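Local coordinates for protein aminopeptidase C (PDB 4K7C) that probably removes amino acids from the N-terminal ends of peptides, as a cysteine aminopeptidase of the papain-like C1 family, at residues E242-P245 against Q246-F249; P161-Y164 against S165-K168; V253-L257 against D258-S262; T348-K351 against A352-L355; S324-R327 against Q328-I331. All coordinates share one frame; numbering follows the deposited sequence. Where two conformers were deposited one is given.

Contact 1 (E242-P245 against Q246-F249)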
loop_
_atom_site.group_PDB
_atom_site.type_symbol
_atom_site.label_atom_id
_atom_site.label_comp_id
_atom_site.label_asym_id
_atom_site.label_seq_id
_atom_site.Cartn_x
_atom_site.Cartn_y
_atom_site.Cartn_z
ATOM N N GLU A 242 15.378 -21.532 37.486
ATOM C CA GLU A 242 14.865 -22.886 37.549
ATOM C C GLU A 242 13.375 -23.020 37.999
ATOM O O GLU A 242 12.978 -23.882 38.767
ATOM C CB GLU A 242 15.757 -23.640 38.508
ATOM C CG GLU A 242 17.205 -23.518 38.096
ATOM C CD GLU A 242 17.848 -24.827 38.262
ATOM O OE1 GLU A 242 18.017 -25.490 37.210
ATOM O OE2 GLU A 242 18.054 -25.194 39.449
ATOM N N LEU A 243 12.565 -22.117 37.501
ATOM C CA LEU A 243 11.120 -22.200 37.658
ATOM C C LEU A 243 10.584 -23.332 36.769
ATOM O O LEU A 243 11.194 -23.714 35.743
ATOM C CB LEU A 243 10.509 -20.869 37.296
ATOM C CG LEU A 243 10.710 -19.654 38.197
ATOM C CD1 LEU A 243 10.360 -18.379 37.471
ATOM C CD2 LEU A 243 9.861 -19.796 39.432
ATOM N N THR A 244 9.407 -23.883 37.180
ATOM C CA THR A 244 8.612 -24.705 36.307
ATOM C C THR A 244 7.322 -23.888 35.972
ATOM O O THR A 244 7.032 -22.859 36.643
ATOM C CB THR A 244 8.278 -26.065 36.874
ATOM O OG1 THR A 244 7.184 -25.913 37.790
ATOM C CG2 THR A 244 9.458 -26.699 37.517
ATOM N N PRO A 245 6.515 -24.362 34.992
ATOM C CA PRO A 245 5.210 -23.701 34.733
ATOM C C PRO A 245 4.346 -23.691 35.986
ATOM O O PRO A 245 3.633 -22.726 36.286
ATOM C CB PRO A 245 4.635 -24.537 33.573
ATOM C CG PRO A 245 5.884 -24.913 32.788
ATOM C CD PRO A 245 6.850 -25.306 33.912
ATOM N N GLN A 246 4.436 -24.755 36.770
ATOM C CA GLN A 246 3.667 -24.812 38.013
ATOM C C GLN A 246 4.195 -23.965 39.145
ATOM O O GLN A 246 3.408 -23.285 39.759
ATOM C CB GLN A 246 3.372 -26.261 38.397
ATOM C CG GLN A 246 2.660 -26.957 37.233
ATOM C CD GLN A 246 2.092 -28.290 37.593
ATOM O OE1 GLN A 246 2.667 -29.353 37.291
ATOM N NE2 GLN A 246 0.975 -28.256 38.300
ATOM N N THR A 247 5.518 -23.920 39.380
ATOM C CA THR A 247 6.014 -22.978 40.366
ATOM C C THR A 247 5.857 -21.482 39.970
ATOM O O THR A 247 5.619 -20.634 40.783
ATOM C CB THR A 247 7.465 -23.292 40.830
ATOM O OG1 THR A 247 8.342 -23.231 39.725
ATOM C CG2 THR A 247 7.491 -24.655 41.432
ATOM N N PHE A 248 6.000 -21.197 38.686
ATOM C CA PHE A 248 5.724 -19.848 38.161
ATOM C C PHE A 248 4.273 -19.477 38.470
ATOM O O PHE A 248 3.999 -18.419 39.035
ATOM C CB PHE A 248 6.011 -19.812 36.652
ATOM C CG PHE A 248 5.742 -18.480 36.065
ATOM C CD1 PHE A 248 6.682 -17.464 36.172
ATOM C CD2 PHE A 248 4.461 -18.170 35.571
ATOM C CE1 PHE A 248 6.383 -16.179 35.711
ATOM C CE2 PHE A 248 4.196 -16.878 35.134
ATOM C CZ PHE A 248 5.156 -15.889 35.209
ATOM N N PHE A 249 3.329 -20.338 38.135
ATOM C CA PHE A 249 1.957 -20.041 38.477
ATOM C C PHE A 249 1.778 -19.764 39.969
ATOM O O PHE A 249 1.152 -18.761 40.366
ATOM C CB PHE A 249 0.979 -21.102 38.019
ATOM C CG PHE A 249 -0.470 -20.756 38.357
ATOM C CD1 PHE A 249 -1.200 -19.896 37.559
ATOM C CD2 PHE A 249 -1.068 -21.257 39.534
ATOM C CE1 PHE A 249 -2.473 -19.516 37.935
ATOM C CE2 PHE A 249 -2.381 -20.942 39.864
ATOM C CZ PHE A 249 -3.065 -20.055 39.100
HETATM O O HOH W 1 10.889 -24.075 40.699
#

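Contact 2 (P161-Y164 against S165-K168)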
loop_
_atom_site.group_PDB
_atom_site.type_symbol
_atom_site.label_atom_id
_atom_site.label_comp_id
_atom_site.label_asym_id
_atom_site.label_seq_id
_atom_site.Cartn_x
_atom_site.Cartn_y
_atom_site.Cartn_z
ATOM N N PRO A 161 6.763 -18.512 22.954
ATOM C CA PRO A 161 6.247 -17.552 21.990
ATOM C C PRO A 161 5.260 -18.153 20.991
ATOM O O PRO A 161 5.163 -19.420 20.786
ATOM C CB PRO A 161 7.506 -17.076 21.235
ATOM C CG PRO A 161 8.682 -17.559 21.958
ATOM C CD PRO A 161 8.203 -18.738 22.784
ATOM N N GLU A 162 4.549 -17.268 20.328
ATOM C CA GLU A 162 3.731 -17.661 19.204
ATOM C C GLU A 162 4.540 -18.310 18.053
ATOM O O GLU A 162 5.716 -18.009 17.785
ATOM C CB GLU A 162 2.903 -16.437 18.644
ATOM C CG GLU A 162 1.992 -15.846 19.703
ATOM C CD GLU A 162 0.775 -16.723 19.893
ATOM O OE1 GLU A 162 0.115 -16.998 18.857
ATOM O OE2 GLU A 162 0.501 -17.112 21.066
ATOM N N THR A 163 3.838 -19.148 17.331
ATOM C CA THR A 163 4.281 -19.721 16.074
ATOM C C THR A 163 3.273 -19.342 14.950
ATOM O O THR A 163 2.321 -18.612 15.173
ATOM C CB THR A 163 4.356 -21.225 16.156
ATOM O OG1 THR A 163 3.032 -21.727 16.274
ATOM C CG2 THR A 163 5.281 -21.729 17.373
ATOM N N TYR A 164 3.573 -19.772 13.749
ATOM C CA TYR A 164 2.656 -19.613 12.598
ATOM C C TYR A 164 1.292 -20.096 12.958
ATOM O O TYR A 164 0.357 -19.379 12.772
ATOM C CB TYR A 164 3.209 -20.264 11.311
ATOM C CG TYR A 164 2.340 -20.057 10.115
ATOM C CD1 TYR A 164 2.667 -19.148 9.121
ATOM C CD2 TYR A 164 1.178 -20.805 9.962
ATOM C CE1 TYR A 164 1.774 -18.931 8.052
ATOM C CE2 TYR A 164 0.368 -20.646 8.871
ATOM C CZ TYR A 164 0.704 -19.729 7.914
ATOM O OH TYR A 164 -0.110 -19.574 6.820
ATOM N N SER A 165 1.163 -21.329 13.459
ATOM C CA SER A 165 -0.119 -21.973 13.615
ATOM C C SER A 165 -0.863 -21.410 14.827
ATOM O O SER A 165 -2.050 -21.420 14.853
ATOM C CB SER A 165 0.034 -23.463 13.757
ATOM O OG SER A 165 0.503 -24.047 12.607
ATOM N N SER A 166 -0.134 -20.977 15.842
ATOM C CA SER A 166 -0.832 -20.506 17.044
ATOM C C SER A 166 -1.577 -19.227 16.746
ATOM O O SER A 166 -2.626 -18.989 17.326
ATOM C CB SER A 166 0.106 -20.272 18.252
ATOM O OG SER A 166 1.139 -19.321 18.052
ATOM N N SER A 167 -1.030 -18.412 15.850
ATOM C CA SER A 167 -1.602 -17.147 15.463
ATOM C C SER A 167 -2.429 -17.242 14.116
ATOM O O SER A 167 -3.058 -16.254 13.670
ATOM C CB SER A 167 -0.493 -16.073 15.456
ATOM O OG SER A 167 -0.315 -15.461 16.758
ATOM N N LYS A 168 -2.511 -18.438 13.519
ATOM C CA LYS A 168 -3.286 -18.724 12.318
ATOM C C LYS A 168 -3.566 -20.216 12.306
ATOM O O LYS A 168 -2.813 -20.983 11.692
ATOM C CB LYS A 168 -2.521 -18.288 11.086
ATOM C CG LYS A 168 -3.209 -18.302 9.747
ATOM C CD LYS A 168 -2.408 -17.380 8.802
ATOM C CE LYS A 168 -2.787 -17.595 7.347
ATOM N NZ LYS A 168 -4.161 -18.139 7.161
#

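Contact 3 (V253-L257 against D258-S262)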
loop_
_atom_site.group_PDB
_atom_site.type_symbol
_atom_site.label_atom_id
_atom_site.label_comp_id
_atom_site.label_asym_id
_atom_site.label_seq_id
_atom_site.Cartn_x
_atom_site.Cartn_y
_atom_site.Cartn_z
ATOM N N VAL A 253 1.142 -15.790 40.241
ATOM C CA VAL A 253 -0.297 -15.619 40.245
ATOM C C VAL A 253 -0.860 -15.993 41.608
ATOM O O VAL A 253 -1.506 -15.169 42.265
ATOM C CB VAL A 253 -0.972 -16.428 39.094
ATOM C CG1 VAL A 253 -2.476 -16.115 39.027
ATOM C CG2 VAL A 253 -0.414 -15.995 37.743
ATOM N N GLY A 254 -0.693 -17.239 42.030
ATOM C CA GLY A 254 -0.987 -17.567 43.420
ATOM C C GLY A 254 -2.454 -17.787 43.767
ATOM O O GLY A 254 -2.797 -17.880 44.958
ATOM N N TRP A 255 -3.326 -17.957 42.750
ATOM C CA TRP A 255 -4.736 -18.210 42.975
ATOM C C TRP A 255 -5.024 -19.657 43.336
ATOM O O TRP A 255 -4.261 -20.533 43.012
ATOM C CB TRP A 255 -5.524 -17.871 41.705
ATOM C CG TRP A 255 -5.427 -16.509 41.260
ATOM C CD1 TRP A 255 -4.774 -15.503 41.838
ATOM C CD2 TRP A 255 -6.039 -15.960 40.068
ATOM N NE1 TRP A 255 -4.933 -14.342 41.118
ATOM C CE2 TRP A 255 -5.700 -14.614 40.014
ATOM C CE3 TRP A 255 -6.838 -16.497 39.076
ATOM C CZ2 TRP A 255 -6.126 -13.758 38.962
ATOM C CZ3 TRP A 255 -7.273 -15.649 38.027
ATOM C CH2 TRP A 255 -6.920 -14.294 38.013
ATOM N N ASN A 256 -6.110 -19.825 44.094
ATOM C CA ASN A 256 -6.746 -21.094 44.281
ATOM C C ASN A 256 -7.919 -21.045 43.343
ATOM O O ASN A 256 -8.902 -20.295 43.581
ATOM C CB ASN A 256 -7.171 -21.294 45.723
ATOM C CG ASN A 256 -7.913 -22.572 45.911
ATOM O OD1 ASN A 256 -8.131 -23.355 44.984
ATOM N ND2 ASN A 256 -8.324 -22.805 47.129
ATOM N N LEU A 257 -7.803 -21.895 42.328
ATOM C CA LEU A 257 -8.721 -21.931 41.210
ATOM C C LEU A 257 -10.090 -22.429 41.648
ATOM O O LEU A 257 -11.106 -22.105 41.007
ATOM C CB LEU A 257 -8.152 -22.690 40.026
ATOM C CG LEU A 257 -6.999 -21.902 39.363
ATOM C CD1 LEU A 257 -6.306 -22.798 38.359
ATOM C CD2 LEU A 257 -7.376 -20.567 38.734
ATOM N N ASP A 258 -10.156 -23.070 42.809
ATOM C CA ASP A 258 -11.449 -23.316 43.391
ATOM C C ASP A 258 -12.285 -22.129 43.815
ATOM O O ASP A 258 -13.483 -22.334 44.116
ATOM C CB ASP A 258 -11.306 -24.213 44.678
ATOM C CG ASP A 258 -11.272 -25.663 44.373
ATOM O OD1 ASP A 258 -12.015 -26.129 43.475
ATOM O OD2 ASP A 258 -10.503 -26.380 45.085
ATOM N N ASP A 259 -11.655 -20.966 43.997
ATOM C CA ASP A 259 -12.274 -19.815 44.547
ATOM C C ASP A 259 -13.251 -19.197 43.519
ATOM O O ASP A 259 -13.907 -18.265 43.911
ATOM C CB ASP A 259 -11.231 -18.728 44.846
ATOM C CG ASP A 259 -10.370 -19.029 46.076
ATOM O OD1 ASP A 259 -10.677 -20.007 46.739
ATOM O OD2 ASP A 259 -9.442 -18.217 46.323
ATOM N N TYR A 260 -13.328 -19.727 42.274
ATOM C CA TYR A 260 -14.042 -19.003 41.123
ATOM C C TYR A 260 -15.249 -19.763 40.686
ATOM O O TYR A 260 -15.196 -20.962 40.549
ATOM C CB TYR A 260 -13.083 -18.712 39.914
ATOM C CG TYR A 260 -11.902 -17.893 40.404
ATOM C CD1 TYR A 260 -12.033 -16.572 40.703
ATOM C CD2 TYR A 260 -10.692 -18.501 40.705
ATOM C CE1 TYR A 260 -10.988 -15.838 41.243
ATOM C CE2 TYR A 260 -9.620 -17.769 41.248
ATOM C CZ TYR A 260 -9.786 -16.468 41.519
ATOM O OH TYR A 260 -8.789 -15.756 42.064
ATOM N N GLN A 261 -16.331 -19.057 40.445
ATOM C CA GLN A 261 -17.538 -19.682 39.963
ATOM C C GLN A 261 -17.987 -19.026 38.619
ATOM O O GLN A 261 -18.152 -17.825 38.534
ATOM C CB GLN A 261 -18.611 -19.563 41.007
ATOM C CG GLN A 261 -19.947 -20.181 40.661
ATOM C CD GLN A 261 -19.840 -21.644 40.428
ATOM O OE1 GLN A 261 -19.371 -22.404 41.307
ATOM N NE2 GLN A 261 -20.302 -22.086 39.312
ATOM N N SER A 262 -18.258 -19.892 37.673
ATOM C CA SER A 262 -18.901 -19.528 36.425
ATOM C C SER A 262 -20.360 -19.282 36.720
ATOM O O SER A 262 -21.040 -20.161 37.233
ATOM C CB SER A 262 -18.712 -20.579 35.376
ATOM O OG SER A 262 -19.465 -20.215 34.202
HETATM O O HOH W 2 -7.590 -17.289 44.531
HETATM O O HOH W 3 -9.657 -25.163 47.755
#

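Contact 4 (T348-K351 against A352-L355)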
loop_
_atom_site.group_PDB
_atom_site.type_symbol
_atom_site.label_atom_id
_atom_site.label_comp_id
_atom_site.label_asym_id
_atom_site.label_seq_id
_atom_site.Cartn_x
_atom_site.Cartn_y
_atom_site.Cartn_z
ATOM N N THR A 348 -37.429 -7.484 17.104
ATOM C CA THR A 348 -37.319 -7.810 18.560
ATOM C C THR A 348 -37.532 -9.235 18.858
ATOM O O THR A 348 -38.499 -9.853 18.411
ATOM C CB THR A 348 -38.389 -7.027 19.339
ATOM O OG1 THR A 348 -38.197 -5.645 19.077
ATOM C CG2 THR A 348 -38.193 -7.188 20.876
HETATM N N MSE A 349 -36.566 -9.779 19.596
HETATM C CA MSE A 349 -36.709 -11.063 20.300
HETATM C C MSE A 349 -36.237 -10.876 21.742
HETATM O O MSE A 349 -35.426 -9.999 22.070
HETATM C CB MSE A 349 -35.868 -12.141 19.665
HETATM C CG MSE A 349 -36.129 -12.309 18.163
HETATM SE SE MSE A 349 -35.155 -13.776 17.377
HETATM C CE MSE A 349 -35.936 -15.430 18.150
ATOM N N THR A 350 -36.811 -11.660 22.681
ATOM C CA THR A 350 -36.310 -11.673 24.006
ATOM C C THR A 350 -35.035 -12.545 24.075
ATOM O O THR A 350 -34.748 -13.347 23.203
ATOM C CB THR A 350 -37.352 -12.323 24.991
ATOM O OG1 THR A 350 -37.486 -13.722 24.710
ATOM C CG2 THR A 350 -38.766 -11.594 24.973
ATOM N N LYS A 351 -34.315 -12.433 25.194
ATOM C CA LYS A 351 -33.083 -13.185 25.414
ATOM C C LYS A 351 -33.408 -14.672 25.412
ATOM O O LYS A 351 -32.719 -15.462 24.786
ATOM C CB LYS A 351 -32.448 -12.704 26.715
ATOM C CG LYS A 351 -31.056 -13.272 26.981
ATOM C CD LYS A 351 -30.432 -12.594 28.146
ATOM C CE LYS A 351 -28.988 -12.984 28.344
ATOM N NZ LYS A 351 -28.393 -12.098 29.410
ATOM N N ALA A 352 -34.507 -15.064 26.060
ATOM C CA ALA A 352 -34.908 -16.470 26.036
ATOM C C ALA A 352 -35.218 -16.968 24.642
ATOM O O ALA A 352 -34.920 -18.100 24.254
ATOM C CB ALA A 352 -36.114 -16.680 26.925
ATOM N N GLU A 353 -35.994 -16.166 23.901
ATOM C CA GLU A 353 -36.317 -16.573 22.502
ATOM C C GLU A 353 -35.030 -16.671 21.667
ATOM O O GLU A 353 -34.908 -17.599 20.863
ATOM C CB GLU A 353 -37.237 -15.576 21.862
ATOM C CG GLU A 353 -38.635 -15.622 22.437
ATOM C CD GLU A 353 -39.494 -14.461 22.025
ATOM O OE1 GLU A 353 -39.007 -13.397 21.562
ATOM O OE2 GLU A 353 -40.721 -14.571 22.203
ATOM N N ARG A 354 -34.080 -15.714 21.799
ATOM C CA ARG A 354 -32.861 -15.840 20.998
ATOM C C ARG A 354 -32.052 -17.101 21.290
ATOM O O ARG A 354 -31.567 -17.742 20.406
ATOM C CB ARG A 354 -31.959 -14.640 21.172
ATOM C CG ARG A 354 -32.521 -13.336 20.698
ATOM C CD ARG A 354 -31.396 -12.305 20.583
ATOM N NE ARG A 354 -31.863 -10.936 20.568
ATOM C CZ ARG A 354 -32.172 -10.219 21.638
ATOM N NH1 ARG A 354 -31.907 -10.633 22.910
ATOM N NH2 ARG A 354 -32.572 -8.992 21.418
ATOM N N LEU A 355 -32.028 -17.539 22.559
ATOM C CA LEU A 355 -31.378 -18.815 22.893
ATOM C C LEU A 355 -32.107 -19.967 22.316
ATOM O O LEU A 355 -31.485 -20.844 21.742
ATOM C CB LEU A 355 -31.259 -18.998 24.462
ATOM C CG LEU A 355 -30.270 -17.963 25.117
ATOM C CD1 LEU A 355 -30.323 -17.849 26.620
ATOM C CD2 LEU A 355 -28.840 -18.330 24.737
HETATM O O HOH W 4 -40.061 -12.415 19.211
#

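Contact 5 (S324-R327 against Q328-I331)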
loop_
_atom_site.group_PDB
_atom_site.type_symbol
_atom_site.label_atom_id
_atom_site.label_comp_id
_atom_site.label_asym_id
_atom_site.label_seq_id
_atom_site.Cartn_x
_atom_site.Cartn_y
_atom_site.Cartn_z
ATOM N N SER A 324 -25.414 -6.561 17.439
ATOM C CA SER A 324 -25.632 -5.120 17.735
ATOM C C SER A 324 -24.328 -4.444 18.162
ATOM O O SER A 324 -24.176 -3.776 19.178
ATOM C CB SER A 324 -26.843 -4.969 18.692
ATOM O OG SER A 324 -27.152 -3.639 18.930
ATOM N N SER A 325 -23.342 -4.582 17.267
ATOM C CA SER A 325 -22.020 -4.170 17.543
ATOM C C SER A 325 -21.303 -3.532 16.352
ATOM O O SER A 325 -21.405 -3.987 15.244
ATOM C CB SER A 325 -21.151 -5.343 18.081
ATOM O OG SER A 325 -21.101 -6.368 17.144
ATOM N N ASP A 326 -20.522 -2.509 16.635
ATOM C CA ASP A 326 -19.575 -1.989 15.644
ATOM C C ASP A 326 -18.175 -2.460 16.174
ATOM O O ASP A 326 -17.643 -1.892 17.113
ATOM C CB ASP A 326 -19.610 -0.472 15.547
ATOM C CG ASP A 326 -18.596 0.098 14.581
ATOM O OD1 ASP A 326 -17.495 -0.514 14.389
ATOM O OD2 ASP A 326 -18.851 1.228 14.058
ATOM N N ARG A 327 -17.640 -3.461 15.499
ATOM C CA ARG A 327 -16.403 -4.142 15.926
ATOM C C ARG A 327 -15.114 -3.487 15.505
ATOM O O ARG A 327 -14.030 -3.953 15.888
ATOM C CB ARG A 327 -16.489 -5.615 15.498
ATOM C CG ARG A 327 -17.614 -6.221 16.291
ATOM C CD ARG A 327 -17.811 -7.675 16.149
ATOM N NE ARG A 327 -18.211 -8.131 14.831
ATOM C CZ ARG A 327 -19.355 -7.848 14.190
ATOM N NH1 ARG A 327 -20.301 -6.970 14.623
ATOM N NH2 ARG A 327 -19.540 -8.470 13.036
ATOM N N GLN A 328 -15.223 -2.385 14.777
ATOM C CA GLN A 328 -14.108 -1.537 14.492
ATOM C C GLN A 328 -13.992 -0.448 15.516
ATOM O O GLN A 328 -12.880 -0.235 16.085
ATOM C CB GLN A 328 -14.147 -0.996 13.006
ATOM C CG GLN A 328 -13.019 -0.010 12.721
ATOM C CD GLN A 328 -11.615 -0.661 12.864
ATOM O OE1 GLN A 328 -10.695 -0.060 13.469
ATOM N NE2 GLN A 328 -11.482 -1.911 12.355
ATOM N N LEU A 329 -15.062 0.286 15.766
ATOM C CA LEU A 329 -15.073 1.367 16.744
ATOM C C LEU A 329 -15.114 0.782 18.161
ATOM O O LEU A 329 -14.843 1.476 19.081
ATOM C CB LEU A 329 -16.200 2.323 16.538
ATOM C CG LEU A 329 -16.084 3.055 15.231
ATOM C CD1 LEU A 329 -17.277 4.004 15.076
ATOM C CD2 LEU A 329 -14.744 3.825 15.098
ATOM N N GLY A 330 -15.491 -0.486 18.263
ATOM C CA GLY A 330 -15.652 -1.165 19.582
ATOM C C GLY A 330 -16.799 -0.733 20.440
ATOM O O GLY A 330 -16.672 -0.682 21.629
ATOM N N ILE A 331 -17.944 -0.538 19.802
ATOM C CA ILE A 331 -19.126 -0.151 20.510
ATOM C C ILE A 331 -20.128 -1.312 20.449
ATOM O O ILE A 331 -20.514 -1.793 19.338
ATOM C CB ILE A 331 -19.744 1.107 19.834
ATOM C CG1 ILE A 331 -18.835 2.311 19.921
ATOM C CG2 ILE A 331 -21.085 1.423 20.505
ATOM C CD1 ILE A 331 -19.228 3.510 19.092
#

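Contact 1 (E242-P245 against Q246-F249)
Glu-242 O and Thr-247 OG1 share a water, which donates to the carbonyl oxygen and also bonds the threonine hydroxyl. The strand end is tied in this way to the start of helix 245-253.

Leu-243 meets the helix with its two methyl groups. Leu-243 CD1 reaches the edge of the Phe-248 ring, near its plane, 4.0 Å from Phe-248 CD1. CD2 lies near Thr-247 OG1.

Thr-244 is the N-cap. A chi1 of 80° tucks its hydroxyl in over its own backbone, and there Thr-244 OG1 accepts from Thr-247 N at 3.0 Å in a nearly straight bond. Thr-247 OG1 takes the matching rotation and accepts from Thr-244 N at 2.8 Å, with an N-H...O angle of 172°. Each threonine thus caps the backbone N-H of the other. Thr-244 O then receives Phe-248 N at 2.8 Å, which is the first helical bond.

Pro-245 opens the helix itself, where a residue without an N-H costs no bond. Pro-245 O accepts from Phe-249 N at 3.0 Å. The Phe-248 ring is buried against Phe-228, edge-to-face, and Tyr-252, stacked. The side chains of Leu-243 and Pro-245 rest on Phe-226 of strand 226-231.

The reciprocal threonine bonds are a capping box, and they mark the junction between strand 237-243 and helix 245-253.

Contact 2 (P161-Y164 against S165-K168)
Glu-162 folds back at chi2 (-77°), and this bend brings OE1 to the hydroxyls of Ser-166 and Ser-167. Ser-166 OG sits between its own backbone N and carbonyl carbon (chi1 59°), and from there it faces both the carboxylate and the backbone N of Thr-163.

Ser-167 OG donates to Glu-162 OE1 at 2.6 Å, on the anti side of the carboxylate. Ser-166 OG donates to the same Glu-162 OE1 at 2.7 Å, but from above the carboxylate plane, 76° out of it. The two hydroxyls come from opposite faces. While it donates to the glutamate, Ser-166 OG also accepts from Thr-163 N at 2.8 Å. Thr-163 OG1 accepts from Ser-166 N in a longer bond of 3.3 Å, and also bonds Thr-218 O.

Further along, the Tyr-164 ring and the Lys-168 chain run side by side. Lys-168 CE is 3.4 Å from Tyr-164 OH, whose hydrogen bond goes to Glu-171. Backbone hydrogen bonds from Tyr-164 reach a second subunit.

Glu-162 OE1 also pairs with Arg-69 in a salt bridge. With an alanine here, Arg-69 would probably be left without this mate and Ser-167 OG freer to turn, while Ser-166 OG would lose its acceptor but keep the Thr-163 N-H.

The carboxylate therefore works as a common acceptor. One charged oxygen takes two hydroxyls and an arginine, which is likely to favour its ionised form and to fix the turn before helix 170-192.

Contact 3 (V253-L257 against D258-S262)
Tyr-260 sets its hydroxyl over one face of the Trp-255 indole, with Tyr-260 OH 3.4 Å from Trp-255 CD2. The two side chains cross at about a right angle. The tyrosine ring and the six-membered indole ring are oblique, their planes 46° apart, and CE2 of Tyr-260 touches CE3 of Trp-255 at 3.8 Å. Val-253 CG1 lies against the other face of the indole.

A water sits beside this pair. It accepts from Asn-256 N, donates to Asp-259 OD2 at 2.7 Å and bonds Tyr-260 OH, tying the ring to the turn.

The turn itself is fastened by Asn-256. Its CG is anti to the backbone N (chi1 176°), which brings Asn-256 OD1 round to accept from Asp-258 N at 3.0 Å, from above the amide plane. This is an Asx turn, and it leads into the 3-10 segment. Asn-256 O accepts from Asp-259 N at 2.9 Å. A second water links Asn-256 ND2 to Asp-258 OD2, while Asp-258 OD1 forms a salt bridge to Arg-289.

Beyond these, Trp-255 packs on helix 70-87 and Leu-257 on helix 142-152. Tyr-260 lies on Val-412 and Ser-414 of strand 408-414, beside which strand 260-264 begins.

The chemistry is mixed. The aromatic rings pack on one another, while water-bridged amide and carboxylate groups tie the exposed turn, so part of the contact's polar hold passes through solvent molecules.

Contact 4 (T348-K351 against A352-L355)
Glu-353 OE1 takes up the backbone N-H of Thr-350, with Thr-350 N at 3.0 Å, and a water at 2.8 Å, and the same water also donates to Thr-348 O. This is one half of a capping box at the start of helix 351-356. The N-H of Thr-350 arrives from above the carboxylate plane, 39° out of it, in a bond that is itself nearly straight. The other half runs the opposite way: Thr-350 OG1 accepts from Glu-353 N, also at 3.0 Å. A chi1 of 68° turns the threonine hydroxyl toward that N-H. Thr-350 is the N-cap residue.

Two backbone bonds carry on into the helix. Arg-354 N reaches Thr-350 O at 2.8 Å, and Leu-355 N reaches Lys-351 O.

Selenomethionine Met-349 packs along the helix start. Met-349 CB meets Arg-354 CG at 3.7 Å, and the turn about the CG-SE bond (chi3 68°) brings CE near Glu-353 O. Met-349 also touches Leu-178 of a second subunit, and Glu-353 touches Val-185 of that subunit. Lys-351 is buried with an extended chain, and its NZ bonds Asn-265 OD1 and the carbonyl oxygens of Val-408 and Asp-405. These partners would offset the cost of burying the amine.

Arg-354 turns its guanidinium over the preceding loop. NH1 bonds Gln-406 OE1. Met-349 O lies over one face of the group, offset toward the rim, with NH2 of Arg-354 3.1 Å from Met-349 O at an angle too poor for a hydrogen bond.

Contact 5 (S324-R327 against Q328-I331)
A tight beta hairpin with a G1 bulge joins strands 325-326 and 331-332, and Asp-326 serves both the strand pairing and the turn. Gly-330 and Ile-331 together face Asp-326, which is the bulge. Asp-326 and Ile-331 form an antiparallel hydrogen-bonded pair. Asp-326 N gives to Ile-331 O at 2.8 Å, and Ile-331 N returns a bond to Asp-326 O at 3.0 Å. Gly-330 N adds a weak bond to the same carbonyl. Gly-330 has positive phi (70°), a conformation that by itself favours glycine.

The carboxylate serves the turn. With its CG opposite the backbone N (chi1 177°), it lies where OD1 can accept the N-H groups of Gln-328 and Leu-329. Gln-328 N meets Asp-326 OD1 nearly along its C-O axis at 3.0 Å. Leu-329 N comes to Asp-326 OD1 from above the carboxylate plane at 2.9 Å in an almost straight bond. The N-H groups of Gln-328 and Leu-329 would probably lose their shared acceptor, and the turn be less firmly set, if an alanine stood here.

Asp-326 OD2 lies close to Glu-40 OE2, two like charges, which may raise the proton affinity of one of them. Ile-331 packs on helix 42-47. Ser-325 OG bonds Val-321 O and also accepts from Arg-327 NH1 at 2.7 Å. On the leucine side of the turn, Asp-326 OD2 rests 3.3 Å from Leu-329 CD1.

Overall arrangement
Contacts 1 and 4 are both helix starts with capping boxes, about 45 Å apart between centres and on opposite sides of the chain's centre. Contact 1 uses two threonines, contact 4 a threonine and a glutamate. Contacts 1 and 3 lie at the start and the end of helix 245-253 and touch through a probable bond of Phe-249 O to Gly-254 N. Contact 3 is the surface contact, relying on waters and rings; the others are partly buried. Contacts 2 and 5 each centre on a carboxylate oxygen, but contact 2 gathers hydroxyls and contact 5 backbone N-H groups. Contacts 2 and 4 both touch the second subunit.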